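Local coordinates for fatty acid amide hydrolase (Candida albicans, PDB 6KVR), which probably hydrolyses monocarboxylic acid amides to the carboxylate and ammonium, as a member of the amidase family, at residues Pro493-Gln498 and Glu554-Gly559; Phe462-Thr467 and Val541-Ser546. All coordinates share one frame; numbering follows the deposited sequence.

Contact 1 (Pro493-Gln498 and Glu554-Gly559)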
loop_
_atom_site.group_PDB
_atom_site.type_symbol
_atom_site.label_atom_id
_atom_site.label_comp_id
_atom_site.label_asym_id
_atom_site.label_seq_id
_atom_site.Cartn_x
_atom_site.Cartn_y
_atom_site.Cartn_z
ATOM N N PRO A 493 11.814 3.214 -6.126
ATOM C CA PRO A 493 12.051 4.640 -6.391
ATOM C C PRO A 493 13.211 4.796 -7.372
ATOM O O PRO A 493 14.255 4.148 -7.229
ATOM C CB PRO A 493 12.374 5.215 -5.007
ATOM C CG PRO A 493 12.917 4.052 -4.234
ATOM C CD PRO A 493 12.249 2.810 -4.777
ATOM N N THR A 494 12.998 5.619 -8.403
ATOM C CA THR A 494 13.928 5.706 -9.521
ATOM C C THR A 494 14.167 7.162 -9.892
ATOM O O THR A 494 13.228 7.898 -10.227
ATOM C CB THR A 494 13.396 4.923 -10.728
ATOM O OG1 THR A 494 13.178 3.562 -10.347
ATOM C CG2 THR A 494 14.396 4.975 -11.906
ATOM N N LEU A 495 15.432 7.562 -9.866
ATOM C CA LEU A 495 15.843 8.892 -10.294
ATOM C C LEU A 495 16.255 8.843 -11.757
ATOM O O LEU A 495 17.084 8.016 -12.150
ATOM C CB LEU A 495 17.000 9.396 -9.430
ATOM C CG LEU A 495 17.798 10.625 -9.883
ATOM C CD1 LEU A 495 16.956 11.878 -9.775
ATOM C CD2 LEU A 495 19.072 10.778 -9.043
ATOM N N SER A 496 15.669 9.717 -12.564
ATOM C CA SER A 496 16.146 9.964 -13.922
ATOM C C SER A 496 17.040 11.200 -13.876
ATOM O O SER A 496 16.591 12.274 -13.456
ATOM C CB SER A 496 14.973 10.162 -14.882
ATOM O OG SER A 496 15.421 10.361 -16.212
ATOM N N PHE A 497 18.307 11.047 -14.274
ATOM C CA PHE A 497 19.293 12.117 -14.132
ATOM C C PHE A 497 20.094 12.311 -15.418
ATOM O O PHE A 497 20.459 11.336 -16.083
ATOM C CB PHE A 497 20.252 11.835 -12.944
ATOM C CG PHE A 497 21.250 10.719 -13.195
ATOM C CD1 PHE A 497 20.928 9.394 -12.913
ATOM C CD2 PHE A 497 22.519 11.001 -13.691
ATOM C CE1 PHE A 497 21.847 8.372 -13.132
ATOM C CE2 PHE A 497 23.440 9.993 -13.920
ATOM C CZ PHE A 497 23.108 8.674 -13.635
ATOM N N GLN A 498 20.369 13.575 -15.763
ATOM C CA GLN A 498 21.228 13.881 -16.910
ATOM C C GLN A 498 22.669 13.449 -16.653
ATOM O O GLN A 498 23.212 13.650 -15.561
ATOM C CB GLN A 498 21.200 15.374 -17.226
ATOM C CG GLN A 498 19.918 15.833 -17.878
ATOM C CD GLN A 498 19.551 14.993 -19.085
ATOM O OE1 GLN A 498 20.389 14.717 -19.947
ATOM N NE2 GLN A 498 18.286 14.579 -19.155
ATOM N N GLU A 554 17.924 7.846 0.021
ATOM C CA GLU A 554 19.237 7.389 -0.425
ATOM C C GLU A 554 19.409 7.552 -1.932
ATOM O O GLU A 554 20.519 7.840 -2.402
ATOM C CB GLU A 554 19.449 5.921 -0.033
ATOM C CG GLU A 554 19.819 5.699 1.428
ATOM C CD GLU A 554 18.596 5.689 2.341
ATOM O OE1 GLU A 554 18.754 5.499 3.575
ATOM O OE2 GLU A 554 17.467 5.871 1.816
ATOM N N VAL A 555 18.332 7.360 -2.704
ATOM C CA VAL A 555 18.425 7.514 -4.153
ATOM C C VAL A 555 18.883 8.921 -4.496
ATOM O O VAL A 555 19.832 9.111 -5.262
ATOM C CB VAL A 555 17.085 7.188 -4.836
ATOM C CG1 VAL A 555 17.144 7.605 -6.303
ATOM C CG2 VAL A 555 16.737 5.688 -4.708
ATOM N N LEU A 556 18.223 9.931 -3.915
ATOM C CA LEU A 556 18.571 11.319 -4.208
ATOM C C LEU A 556 19.955 11.668 -3.679
ATOM O O LEU A 556 20.698 12.421 -4.322
ATOM C CB LEU A 556 17.524 12.264 -3.619
ATOM C CG LEU A 556 16.159 12.187 -4.317
ATOM C CD1 LEU A 556 15.210 13.333 -3.930
ATOM C CD2 LEU A 556 16.354 12.134 -5.816
ATOM N N ALA A 557 20.312 11.147 -2.501
ATOM C CA ALA A 557 21.621 11.446 -1.930
ATOM C C ALA A 557 22.730 10.928 -2.835
ATOM O O ALA A 557 23.702 11.639 -3.117
ATOM C CB ALA A 557 21.738 10.839 -0.528
ATOM N N ALA A 558 22.595 9.685 -3.306
ATOM C CA ALA A 558 23.578 9.131 -4.228
ATOM C C ALA A 558 23.489 9.799 -5.591
ATOM O O ALA A 558 24.513 10.014 -6.251
ATOM C CB ALA A 558 23.384 7.630 -4.364
ATOM N N GLY A 559 22.277 10.125 -6.038
ATOM C CA GLY A 559 22.154 10.902 -7.258
ATOM C C GLY A 559 22.950 12.188 -7.185
ATOM O O GLY A 559 23.582 12.596 -8.161
#
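Leu495 carries most of this contact, rising from strand 494-498 toward helix 554-559. Its CB starts the packing: CB lies 3.6 Å from CG1 of Val555, the branch that stands anti to its own backbone N (chi1 170°). From there CG of Leu495, itself anti to the backbone N (chi1 167°), lifts the two methyls to the helix, where they part. CD1 of Leu495 meets CD2 of Leu556 at 4.0 Å, the two leucines crossing obliquely, while CD2 of Leu495 runs up against the bare backbone of Gly559, 3.6 Å from its CA. Gly559 has no side chain, and the methyl packs directly on the helix backbone.

The helix, one of those that pack on the large mixed beta-sheet of the amidase fold, follows strand 540-546 in the chain and lies here over the neighbouring strand, with the axes 8.6 Å apart and only 26° from parallel. At the start of the strand segment the other methyl of Val555, CG2, reaches Pro493, coming 4.2 Å from its ring CG and 3.9 Å from its carbonyl O. No hydrogen bond joins the two segments. The strand spends its backbone on its sheet neighbours, Thr494 pairing with Arg271 and Ser496 with Gly269, and Phe462 of strand 462-466 also packs on Val555.

Contact 2 (Phe462-Thr467 and Val541-Ser546)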
loop_
_atom_site.group_PDB
_atom_site.type_symbol
_atom_site.label_atom_id
_atom_site.label_comp_id
_atom_site.label_asym_id
_atom_site.label_seq_id
_atom_site.Cartn_x
_atom_site.Cartn_y
_atom_site.Cartn_z
ATOM N N PHE A 462 22.209 0.343 -5.579
ATOM C CA PHE A 462 21.397 0.933 -6.647
ATOM C C PHE A 462 21.562 0.166 -7.945
ATOM O O PHE A 462 22.547 -0.543 -8.158
ATOM C CB PHE A 462 21.749 2.402 -6.894
ATOM C CG PHE A 462 21.723 3.234 -5.652
ATOM C CD1 PHE A 462 20.515 3.659 -5.111
ATOM C CD2 PHE A 462 22.900 3.567 -5.002
ATOM C CE1 PHE A 462 20.483 4.418 -3.945
ATOM C CE2 PHE A 462 22.874 4.324 -3.830
ATOM C CZ PHE A 462 21.659 4.751 -3.303
ATOM N N ILE A 463 20.575 0.324 -8.824
ATOM C CA ILE A 463 20.614 -0.239 -10.170
ATOM C C ILE A 463 20.646 0.920 -11.156
ATOM O O ILE A 463 19.833 1.853 -11.065
ATOM C CB ILE A 463 19.426 -1.187 -10.411
ATOM C CG1 ILE A 463 19.424 -2.285 -9.341
ATOM C CG2 ILE A 463 19.506 -1.846 -11.791
ATOM C CD1 ILE A 463 18.267 -3.240 -9.425
ATOM N N LEU A 464 21.625 0.896 -12.051
ATOM C CA LEU A 464 21.805 1.921 -13.070
ATOM C C LEU A 464 21.413 1.310 -14.405
ATOM O O LEU A 464 21.818 0.181 -14.713
ATOM C CB LEU A 464 23.249 2.416 -13.108
ATOM C CG LEU A 464 23.638 3.465 -14.160
ATOM C CD1 LEU A 464 22.857 4.749 -13.960
ATOM C CD2 LEU A 464 25.144 3.759 -14.120
ATOM N N SER A 465 20.617 2.034 -15.187
ATOM C CA SER A 465 20.041 1.439 -16.383
ATOM C C SER A 465 19.633 2.555 -17.342
ATOM O O SER A 465 19.489 3.711 -16.926
ATOM C CB SER A 465 18.830 0.562 -16.024
ATOM O OG SER A 465 17.753 1.388 -15.626
ATOM N N PRO A 466 19.421 2.233 -18.626
ATOM C CA PRO A 466 18.878 3.224 -19.560
ATOM C C PRO A 466 17.471 3.636 -19.158
ATOM O O PRO A 466 16.798 2.958 -18.381
ATOM C CB PRO A 466 18.869 2.483 -20.910
ATOM C CG PRO A 466 19.771 1.264 -20.709
ATOM C CD PRO A 466 19.601 0.917 -19.269
ATOM N N THR A 467 17.026 4.771 -19.703
ATOM C CA THR A 467 15.650 5.222 -19.522
ATOM C C THR A 467 14.749 4.792 -20.657
ATOM O O THR A 467 13.526 4.725 -20.474
ATOM C CB THR A 467 15.585 6.747 -19.401
ATOM O OG1 THR A 467 16.561 7.181 -18.447
ATOM C CG2 THR A 467 14.204 7.188 -18.892
ATOM N N VAL A 541 21.318 12.647 -23.067
ATOM C CA VAL A 541 21.178 11.283 -22.563
ATOM C C VAL A 541 20.961 11.349 -21.060
ATOM O O VAL A 541 21.833 11.824 -20.320
ATOM C CB VAL A 541 22.395 10.401 -22.865
ATOM C CG1 VAL A 541 22.160 9.043 -22.227
ATOM C CG2 VAL A 541 22.605 10.243 -24.349
ATOM N N GLY A 542 19.818 10.863 -20.604
ATOM C CA GLY A 542 19.556 10.716 -19.178
ATOM C C GLY A 542 19.411 9.250 -18.829
ATOM O O GLY A 542 18.877 8.472 -19.622
ATOM N N LEU A 543 19.880 8.881 -17.642
ATOM C CA LEU A 543 19.881 7.493 -17.198
ATOM C C LEU A 543 19.096 7.366 -15.895
ATOM O O LEU A 543 18.814 8.362 -15.222
ATOM C CB LEU A 543 21.320 6.986 -17.006
ATOM C CG LEU A 543 22.283 6.921 -18.197
ATOM C CD1 LEU A 543 23.677 6.536 -17.708
ATOM C CD2 LEU A 543 21.808 5.939 -19.279
ATOM N N GLN A 544 18.777 6.126 -15.516
ATOM C CA GLN A 544 17.977 5.855 -14.330
ATOM C C GLN A 544 18.813 5.241 -13.213
ATOM O O GLN A 544 19.612 4.326 -13.447
ATOM C CB GLN A 544 16.818 4.912 -14.644
ATOM C CG GLN A 544 15.804 5.515 -15.566
ATOM C CD GLN A 544 14.606 4.609 -15.702
ATOM O OE1 GLN A 544 13.521 4.941 -15.231
ATOM N NE2 GLN A 544 14.803 3.439 -16.307
ATOM N N LEU A 545 18.584 5.726 -11.997
ATOM C CA LEU A 545 19.132 5.157 -10.769
ATOM C C LEU A 545 17.974 4.714 -9.872
ATOM O O LEU A 545 17.212 5.548 -9.369
ATOM C CB LEU A 545 20.026 6.178 -10.071
ATOM C CG LEU A 545 20.975 5.665 -8.982
ATOM C CD1 LEU A 545 22.223 5.008 -9.563
ATOM C CD2 LEU A 545 21.348 6.844 -8.108
ATOM N N SER A 546 17.836 3.406 -9.672
ATOM C CA SER A 546 16.761 2.831 -8.872
ATOM C C SER A 546 17.287 2.285 -7.545
ATOM O O SER A 546 18.315 1.603 -7.512
ATOM C CB SER A 546 16.069 1.696 -9.627
ATOM O OG SER A 546 15.720 2.113 -10.924
HETATM O O HOH W 1 17.732 1.751 -13.061
HETATM O O HOH W 2 18.480 6.332 -21.595
#
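Strands 462-466 and 541-546 run antiparallel, and their backbone polar groups answer each other in two hydrogen-bonded pairs. In the first, Ile463 N gives to Ser546 O and Ser546 N returns to Ile463 O, both at 2.9 Å and nearly straight. The second joins Ser465 to Gln544: Gln544 N approaches Ser465 O almost along its C=O axis, whereas the return bond from Ser465 N to Gln544 O is more bent (145° at the hydrogen). Ile463 O is gripped twice, since water 1 donates to it at 2.9 Å; that water also bonds Ser465 OG and Ser546 OG, tying together three residues on one face. Ser546 OG has a further partner in Thr494 OG1.

Past the last pair, side chains take over. Gln544, extended beyond CG, sends NE2 onto a lone pair of Pro466 O at 2.9 Å; the same NE2 bonds Tyr483 O, and OE1 accepts from Arg259 NE, so the buried amide is held at both ends. Thr467 crosses it at about a right angle and donates OG1 to Gly542 O from well above the carbonyl plane. Water 2 gives that oxygen a second bond while accepting from Thr467 N.

The opposite face is greasy: Leu545 CD1 lies against Phe462 CB at 3.8 Å, and Leu464 CD1 reaches Leu543 CB. The Phe462 ring presents its edge to Ser546 O, which lies in its plane. This is regular antiparallel pairing inside the mixed sheet of the amidase fold, and its polar end approaches the predicted catalytic site, with the side chain of Gln544 about 6 Å from Gly256, a predicted substrate-binding residue.

In the fold
Both contacts are buried and reach one sheet, in which strand 540-546 runs between strands 494-499 and 462-466. Contact 2 builds the sheet laterally; contact 1 covers it with helix 552-565. Their chemistry differs accordingly: hydrogen bonds and waters, with apolar packing on one face, between strands; van der Waals packing without a hydrogen bond between strand and helix. The two are joined directly, Leu495 N lying 2.7 Å from Leu545 O in a probable hydrogen bond, and Ala558 CB resting 3.4 Å from Phe462 CE2. Helix 552-565 also touches Leu545, through Ile562. Contact 2 lies closer to the predicted sites than contact 1 does.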